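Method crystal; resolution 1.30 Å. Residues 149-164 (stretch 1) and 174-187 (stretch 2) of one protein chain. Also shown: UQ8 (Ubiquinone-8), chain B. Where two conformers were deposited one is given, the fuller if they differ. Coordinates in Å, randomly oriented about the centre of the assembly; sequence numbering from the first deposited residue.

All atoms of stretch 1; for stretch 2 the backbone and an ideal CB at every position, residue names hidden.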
# COMPACT_ATOMS: atom_id res chain seq x y z
N THR A 149 -9.17 -1.60 -0.25
CA THR A 149 -9.34 -3.03 -0.09
C THR A 149 -8.28 -3.74 -0.95
O THR A 149 -7.73 -3.17 -1.86
CB THR A 149 -10.72 -3.51 -0.48
OG1 THR A 149 -10.93 -3.22 -1.85
CG2 THR A 149 -11.81 -2.85 0.38
N PHE A 150 -8.04 -4.99 -0.63
CA PHE A 150 -7.02 -5.76 -1.29
C PHE A 150 -7.45 -7.21 -1.50
O PHE A 150 -8.34 -7.75 -0.79
CB PHE A 150 -5.68 -5.69 -0.52
CG PHE A 150 -5.68 -6.46 0.76
CD1 PHE A 150 -5.32 -7.78 0.79
CD2 PHE A 150 -6.17 -5.88 1.91
CE1 PHE A 150 -5.38 -8.51 1.96
CE2 PHE A 150 -6.23 -6.63 3.10
CZ PHE A 150 -5.86 -7.94 3.09
N ASP A 151 -6.79 -7.84 -2.45
CA ASP A 151 -6.99 -9.27 -2.71
C ASP A 151 -5.67 -9.81 -3.25
O ASP A 151 -5.25 -9.43 -4.36
CB ASP A 151 -8.09 -9.39 -3.77
CG ASP A 151 -8.38 -10.78 -4.20
OD1 ASP A 151 -7.79 -11.73 -3.71
OD2 ASP A 151 -9.27 -10.93 -5.11
N VAL A 152 -4.99 -10.66 -2.48
CA VAL A 152 -3.78 -11.33 -2.98
C VAL A 152 -4.23 -12.48 -3.84
O VAL A 152 -4.84 -13.44 -3.35
CB VAL A 152 -2.88 -11.81 -1.83
CG1 VAL A 152 -1.64 -12.43 -2.42
CG2 VAL A 152 -2.55 -10.67 -0.85
N LYS A 153 -4.05 -12.35 -5.16
CA LYS A 153 -4.67 -13.33 -6.06
C LYS A 153 -3.84 -14.55 -6.34
O LYS A 153 -4.41 -15.62 -6.55
CB LYS A 153 -5.04 -12.67 -7.38
CG LYS A 153 -6.16 -11.71 -7.27
CD LYS A 153 -6.82 -11.40 -8.63
CE LYS A 153 -7.98 -10.52 -8.41
NZ LYS A 153 -9.15 -11.26 -7.88
N ASP A 154 -2.51 -14.44 -6.42
CA ASP A 154 -1.69 -15.56 -6.84
C ASP A 154 -1.12 -16.32 -5.68
O ASP A 154 -1.35 -17.52 -5.62
CB ASP A 154 -0.62 -15.17 -7.83
CG ASP A 154 -1.16 -14.85 -9.19
OD1 ASP A 154 -2.39 -14.75 -9.35
OD2 ASP A 154 -0.31 -14.69 -10.08
N ASN A 155 -0.33 -15.67 -4.83
CA ASN A 155 0.16 -16.32 -3.63
C ASN A 155 0.96 -15.34 -2.79
O ASN A 155 1.18 -14.20 -3.16
CB ASN A 155 0.89 -17.68 -3.95
CG ASN A 155 1.91 -17.56 -5.08
OD1 ASN A 155 2.84 -16.78 -4.99
ND2 ASN A 155 1.72 -18.32 -6.16
N ALA A 156 1.29 -15.81 -1.61
CA ALA A 156 2.15 -15.09 -0.72
C ALA A 156 3.09 -16.08 -0.06
O ALA A 156 2.67 -17.21 0.26
CB ALA A 156 1.36 -14.35 0.31
N GLN A 157 4.34 -15.65 0.15
CA GLN A 157 5.33 -16.47 0.81
C GLN A 157 5.93 -15.75 1.96
O GLN A 157 6.15 -14.53 1.93
CB GLN A 157 6.46 -16.90 -0.10
CG GLN A 157 6.09 -17.90 -1.12
CD GLN A 157 5.67 -17.24 -2.33
OE1 GLN A 157 6.34 -16.32 -2.79
NE2 GLN A 157 4.51 -17.68 -2.91
N PHE A 158 6.15 -16.51 2.99
CA PHE A 158 6.55 -15.97 4.27
C PHE A 158 7.93 -16.44 4.62
O PHE A 158 8.16 -17.64 4.77
CB PHE A 158 5.54 -16.41 5.37
CG PHE A 158 4.14 -15.93 5.13
CD1 PHE A 158 3.63 -14.87 5.85
CD2 PHE A 158 3.31 -16.61 4.23
CE1 PHE A 158 2.38 -14.42 5.59
CE2 PHE A 158 2.06 -16.16 4.01
CZ PHE A 158 1.61 -15.07 4.66
N GLY A 159 8.81 -15.50 4.85
CA GLY A 159 10.17 -15.77 5.36
C GLY A 159 10.29 -15.05 6.69
O GLY A 159 10.10 -13.84 6.75
N LEU A 160 10.51 -15.79 7.75
CA LEU A 160 10.65 -15.23 9.10
C LEU A 160 11.85 -15.90 9.75
O LEU A 160 11.88 -17.11 9.78
CB LEU A 160 9.41 -15.48 9.96
CG LEU A 160 8.10 -14.87 9.48
CD1 LEU A 160 6.88 -15.55 10.18
CD2 LEU A 160 8.05 -13.41 9.69
N THR A 161 12.78 -15.11 10.25
CA THR A 161 13.94 -15.66 10.94
C THR A 161 13.77 -15.65 12.44
O THR A 161 12.97 -14.92 13.01
CB THR A 161 15.25 -14.93 10.57
OG1 THR A 161 15.31 -13.69 11.24
CG2 THR A 161 15.36 -14.75 9.05
N ASN A 162 14.50 -16.54 13.08
CA ASN A 162 14.46 -16.73 14.53
C ASN A 162 13.05 -16.89 15.06
O ASN A 162 12.71 -16.39 16.14
CB ASN A 162 15.15 -15.59 15.23
CG ASN A 162 15.44 -15.88 16.70
OD1 ASN A 162 15.81 -17.01 17.04
ND2 ASN A 162 15.30 -14.89 17.54
N LEU A 163 12.26 -17.72 14.37
CA LEU A 163 11.10 -18.31 15.02
C LEU A 163 11.58 -19.32 16.05
O LEU A 163 12.57 -20.02 15.85
CB LEU A 163 10.22 -19.05 13.99
CG LEU A 163 9.49 -18.18 12.95
CD1 LEU A 163 8.99 -19.06 11.85
CD2 LEU A 163 8.35 -17.39 13.63
N PHE A 164 10.83 -19.42 17.13
CA PHE A 164 10.97 -20.53 18.09
C PHE A 164 12.38 -20.71 18.60
O PHE A 164 12.90 -21.84 18.71
CB PHE A 164 10.48 -21.88 17.51
CG PHE A 164 9.05 -21.82 17.05
CD1 PHE A 164 8.03 -21.75 17.95
CD2 PHE A 164 8.75 -21.77 15.71
CE1 PHE A 164 6.72 -21.61 17.52
CE2 PHE A 164 7.47 -21.67 15.30
CZ PHE A 164 6.44 -21.59 16.19
N UNK A 174 6.30 -24.17 10.84
CA UNK A 174 5.55 -22.92 10.78
C UNK A 174 5.62 -22.26 9.42
O UNK A 174 4.63 -21.81 8.87
CB UNK A 174 6.07 -21.95 11.84
N UNK A 175 6.81 -22.24 8.83
CA UNK A 175 6.92 -21.59 7.54
C UNK A 175 6.13 -22.34 6.50
O UNK A 175 5.50 -21.73 5.64
CB UNK A 175 8.38 -21.47 7.11
N UNK A 176 6.16 -23.66 6.56
CA UNK A 176 5.35 -24.48 5.69
C UNK A 176 3.84 -24.17 5.89
O UNK A 176 3.08 -24.04 4.94
CB UNK A 176 5.64 -25.96 5.95
N UNK A 177 3.43 -24.12 7.13
CA UNK A 177 2.05 -23.80 7.50
C UNK A 177 1.63 -22.44 6.94
O UNK A 177 0.52 -22.33 6.41
CB UNK A 177 1.89 -23.81 9.02
N UNK A 178 2.45 -21.43 7.10
CA UNK A 178 2.09 -20.14 6.59
C UNK A 178 1.92 -20.12 5.08
O UNK A 178 0.95 -19.56 4.54
CB UNK A 178 3.15 -19.11 7.01
N UNK A 179 2.86 -20.76 4.38
CA UNK A 179 2.77 -20.76 2.96
C UNK A 179 1.59 -21.58 2.48
O UNK A 179 0.97 -21.23 1.47
CB UNK A 179 4.07 -21.28 2.35
N UNK A 180 1.25 -22.65 3.18
CA UNK A 180 0.07 -23.44 2.78
C UNK A 180 -1.23 -22.69 2.97
O UNK A 180 -2.18 -22.86 2.20
CB UNK A 180 0.01 -24.75 3.58
N UNK A 181 -1.28 -21.86 3.99
CA UNK A 181 -2.48 -21.16 4.37
C UNK A 181 -2.35 -19.68 4.06
O UNK A 181 -2.92 -18.85 4.71
CB UNK A 181 -2.78 -21.38 5.85
N UNK A 182 -1.62 -19.39 2.99
CA UNK A 182 -1.30 -18.01 2.68
C UNK A 182 -2.52 -17.15 2.49
O UNK A 182 -2.52 -15.98 2.88
CB UNK A 182 -0.43 -17.94 1.42
N UNK A 183 -3.56 -17.66 1.84
CA UNK A 183 -4.69 -16.82 1.56
C UNK A 183 -5.44 -16.44 2.83
O UNK A 183 -5.76 -15.28 3.08
CB UNK A 183 -5.63 -17.52 0.58
N UNK A 184 -5.68 -17.43 3.69
CA UNK A 184 -6.32 -17.18 4.96
C UNK A 184 -5.50 -16.17 5.79
O UNK A 184 -6.05 -15.28 6.42
CB UNK A 184 -6.50 -18.49 5.72
N UNK A 185 -4.16 -16.36 5.83
CA UNK A 185 -3.32 -15.46 6.58
C UNK A 185 -3.43 -14.05 6.03
O UNK A 185 -3.51 -13.09 6.80
CB UNK A 185 -1.87 -15.94 6.56
N UNK A 186 -3.45 -13.90 4.70
CA UNK A 186 -3.59 -12.57 4.12
C UNK A 186 -4.92 -11.92 4.52
O UNK A 186 -4.97 -10.71 4.76
CB UNK A 186 -3.48 -12.65 2.60
N UNK A 187 -6.00 -12.69 4.57
CA UNK A 187 -7.31 -12.12 4.94
C UNK A 187 -7.39 -11.78 6.41
O UNK A 187 -8.04 -10.83 6.81
CB UNK A 187 -8.44 -13.09 4.59
C45 UQ8 B . 4.40 -13.16 11.64
C44 UQ8 B . 3.08 -13.83 11.25
C46 UQ8 B . 3.12 -15.27 11.67
C43 UQ8 B . 2.78 -13.72 9.77
C42 UQ8 B . 3.02 -12.30 9.24
C41 UQ8 B . 1.96 -11.37 9.80
C39 UQ8 B . 1.45 -10.45 8.71
C40 UQ8 B . 1.50 -8.93 8.86
C38 UQ8 B . 0.86 -10.98 7.60
C37 UQ8 B . 0.37 -10.24 6.53
C36 UQ8 B . 0.11 -11.25 5.41
C34 UQ8 B . -0.27 -10.60 4.10
C35 UQ8 B . -0.31 -11.45 3.01
C33 UQ8 B . -0.47 -9.22 4.00
C32 UQ8 B . -0.85 -8.48 2.89
C31 UQ8 B . -0.32 -7.03 3.08
C29 UQ8 B . -0.81 -6.06 2.02
C30 UQ8 B . -2.31 -6.07 1.57
C28 UQ8 B . 0.08 -5.16 1.44
C27 UQ8 B . -0.24 -4.24 0.45
C26 UQ8 B . 0.64 -2.98 0.55
C24 UQ8 B . 0.44 -2.08 -0.68
C25 UQ8 B . 0.93 -2.53 -2.07
C23 UQ8 B . -0.20 -0.87 -0.53
C22 UQ8 B . -0.46 0.07 -1.53
C21 UQ8 B . -1.33 1.21 -1.00
C19 UQ8 B . -1.96 2.11 -2.07
C20 UQ8 B . -2.95 3.11 -1.48
C18 UQ8 B . -0.93 2.77 -2.99
C17 UQ8 B . -1.60 3.73 -3.98
C16 UQ8 B . -0.72 4.04 -5.21
C14 UQ8 B . -1.29 5.26 -5.92
C15 UQ8 B . -2.81 5.42 -6.03
C13 UQ8 B . -0.45 6.25 -6.44
C12 UQ8 B . -0.93 7.39 -7.07
C11 UQ8 B . 0.04 7.97 -8.12
C9 UQ8 B . -0.70 8.79 -9.19
C10 UQ8 B . -2.11 9.20 -8.74
C8 UQ8 B . 0.14 10.01 -9.55
C7 UQ8 B . -0.47 11.33 -9.06
C6 UQ8 B . -1.56 11.89 -10.01
C1 UQ8 B . -2.75 12.39 -9.47
C1M UQ8 B . -2.92 12.35 -8.08
C2 UQ8 B . -3.76 12.91 -10.28
O2 UQ8 B . -4.81 13.35 -9.80
C3 UQ8 B . -3.60 12.95 -11.65
O3 UQ8 B . -4.59 13.45 -12.44
C3M UQ8 B . -4.46 14.87 -12.54
C4 UQ8 B . -2.43 12.45 -12.22
O4 UQ8 B . -2.28 12.50 -13.58
C4M UQ8 B . -3.40 11.87 -14.23
C5 UQ8 B . -1.42 11.93 -11.41
O5 UQ8 B . -0.39 11.51 -11.94

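Position 174 lies in a helix that begins earlier in the chain and runs nearly antiparallel to strand 155-160. Its ideal CB points toward stretch 1, 3.7 Å from Phe164 CE2, so most apolar chains would suit. Met174 has CG 3.9 Å from Leu163 CD1 and CB at the edge of the Phe164 ring.

At 175 the CB points sideways, with Leu160 and Leu163 nearby; a branched apolar chain could reach them. Leu175 does, its CD2 3.9 Å from Leu163 CD1 and 4.1 Å from Leu160 CB.

Positions 176 and 177 have no part of stretch 1 near their CB atoms; the choice is wide: Thr176 and Phe177.

At 178 the CB points toward the Phe158 ring, 3.7 Å from CD2, which favours a medium apolar chain. Leu178 fits: its CB packs on Phe158, and its CD1 lies 3.7 Å from Leu160 CD1.

Position 179 points sideways, within reach of the Phe158 amide. An acceptor one carbon beyond CB is needed, so Asn or Asp. Asn179 accepts a hydrogen bond from Phe158 N to OD1 at 2.9 Å, tying the helix, by a side chain, to the backbone of the strand.

Position 180 points away and suits polar chains: Gln180. At 181, phi/psi of -110/33 breaks the helix, without a partner in stretch 1; Asn181 bonds ND2 to Phe177 O at 2.8 Å.

At 182 the CB points toward stretch 1, 3.4 Å from Ala156 O and 4.0 Å from Phe158 CE2; a long, flat chain could run on along the backbone of Asn155 to the corner at Asp154. Trp182 does so with chi1 p: Asn155 CA lies over the six-membered ring, 3.4 Å from its centroid, a CH-pi contact, while CZ3 packs 3.6 Å from Val152 CG1.

The CB of 183 points sideways, but Asp151 offers a carboxylate and Val152 a carbonyl, inviting a long cationic chain. Lys183 reaches both: NZ forms a salt bridge with Asp151 OD1 at 2.6 Å and a hydrogen bond to Val152 O at 2.9 Å.

Position 184 is out of reach: Gln184. At 185 the CB, 4.1 Å from Phe158 CZ, suits a compact apolar chain; Val185 places CG1 3.6 Å from that atom.

At 186 the CB lies 4.1 Å from Val152 CG2 and near the ubiquinone tail, so a small residue fits. Ser186 has its CB 3.3 Å from UQ8 C35, and its OG donates to Lys183 O. Position 187 points away and suits a polar residue: Glu187.

Stretch 2, residues 174-187: MLTFLNQNWKQVSE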
# COMPACT_ATOMS: atom_id res chain seq x y z
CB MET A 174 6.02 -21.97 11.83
CG MET A 174 5.41 -20.59 11.78
SD MET A 174 3.59 -20.59 12.01
CE MET A 174 3.53 -21.01 13.76
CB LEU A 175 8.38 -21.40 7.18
CG LEU A 175 9.15 -20.40 8.09
CD1 LEU A 175 10.64 -20.43 7.74
CD2 LEU A 175 8.57 -19.01 8.02
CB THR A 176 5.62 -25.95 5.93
OG1 THR A 176 7.01 -26.24 5.67
CG2 THR A 176 4.69 -26.84 5.12
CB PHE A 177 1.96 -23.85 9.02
CG PHE A 177 0.62 -23.50 9.60
CD1 PHE A 177 -0.35 -24.45 9.70
CD2 PHE A 177 0.35 -22.26 10.12
CE1 PHE A 177 -1.53 -24.16 10.30
CE2 PHE A 177 -0.81 -21.98 10.70
CZ PHE A 177 -1.76 -22.92 10.79
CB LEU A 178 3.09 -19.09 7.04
CG LEU A 178 3.12 -18.85 8.53
CD1 LEU A 178 4.32 -17.93 8.91
CD2 LEU A 178 1.79 -18.27 9.03
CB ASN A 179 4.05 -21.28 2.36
CG ASN A 179 5.13 -20.28 2.35
OD1 ASN A 179 5.01 -19.16 2.79
ND2 ASN A 179 6.17 -20.65 1.65
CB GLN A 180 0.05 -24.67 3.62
CG GLN A 180 1.11 -25.59 3.09
CD GLN A 180 1.13 -26.91 3.75
OE1 GLN A 180 0.64 -27.08 4.89
NE2 GLN A 180 1.71 -27.89 3.04
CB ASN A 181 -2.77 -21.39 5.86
CG ASN A 181 -3.04 -22.83 6.15
OD1 ASN A 181 -4.11 -23.35 5.84
ND2 ASN A 181 -2.04 -23.52 6.72
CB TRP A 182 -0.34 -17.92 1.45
CG TRP A 182 -0.94 -18.33 0.16
CD1 TRP A 182 -0.88 -19.59 -0.40
CD2 TRP A 182 -1.74 -17.53 -0.71
NE1 TRP A 182 -1.60 -19.59 -1.57
CE2 TRP A 182 -2.15 -18.36 -1.77
CE3 TRP A 182 -2.16 -16.20 -0.69
CZ2 TRP A 182 -2.92 -17.90 -2.81
CZ3 TRP A 182 -2.94 -15.76 -1.70
CH2 TRP A 182 -3.34 -16.61 -2.74
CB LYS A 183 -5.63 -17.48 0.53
CG LYS A 183 -6.82 -16.66 0.12
CD LYS A 183 -6.46 -15.40 -0.59
CE LYS A 183 -7.73 -14.69 -1.05
NZ LYS A 183 -7.35 -13.49 -1.82
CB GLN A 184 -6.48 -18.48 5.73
CG GLN A 184 -7.05 -18.29 7.10
CD GLN A 184 -7.36 -19.58 7.82
OE1 GLN A 184 -6.81 -20.62 7.47
NE2 GLN A 184 -8.17 -19.49 8.83
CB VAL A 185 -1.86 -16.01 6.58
CG1 VAL A 185 -0.91 -14.97 7.20
CG2 VAL A 185 -1.80 -17.31 7.38
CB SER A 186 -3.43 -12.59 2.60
OG SER A 186 -4.58 -13.09 1.92
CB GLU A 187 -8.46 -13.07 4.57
CG GLU A 187 -8.70 -13.17 3.09
CD GLU A 187 -10.16 -13.49 2.68
OE1 GLU A 187 -11.19 -13.36 3.45
OE2 GLU A 187 -10.23 -13.87 1.48
O HOH W 1 -6.09 -11.69 0.08
O HOH W 2 2.88 -19.71 -0.82
O HOH W 3 7.63 -20.16 4.11
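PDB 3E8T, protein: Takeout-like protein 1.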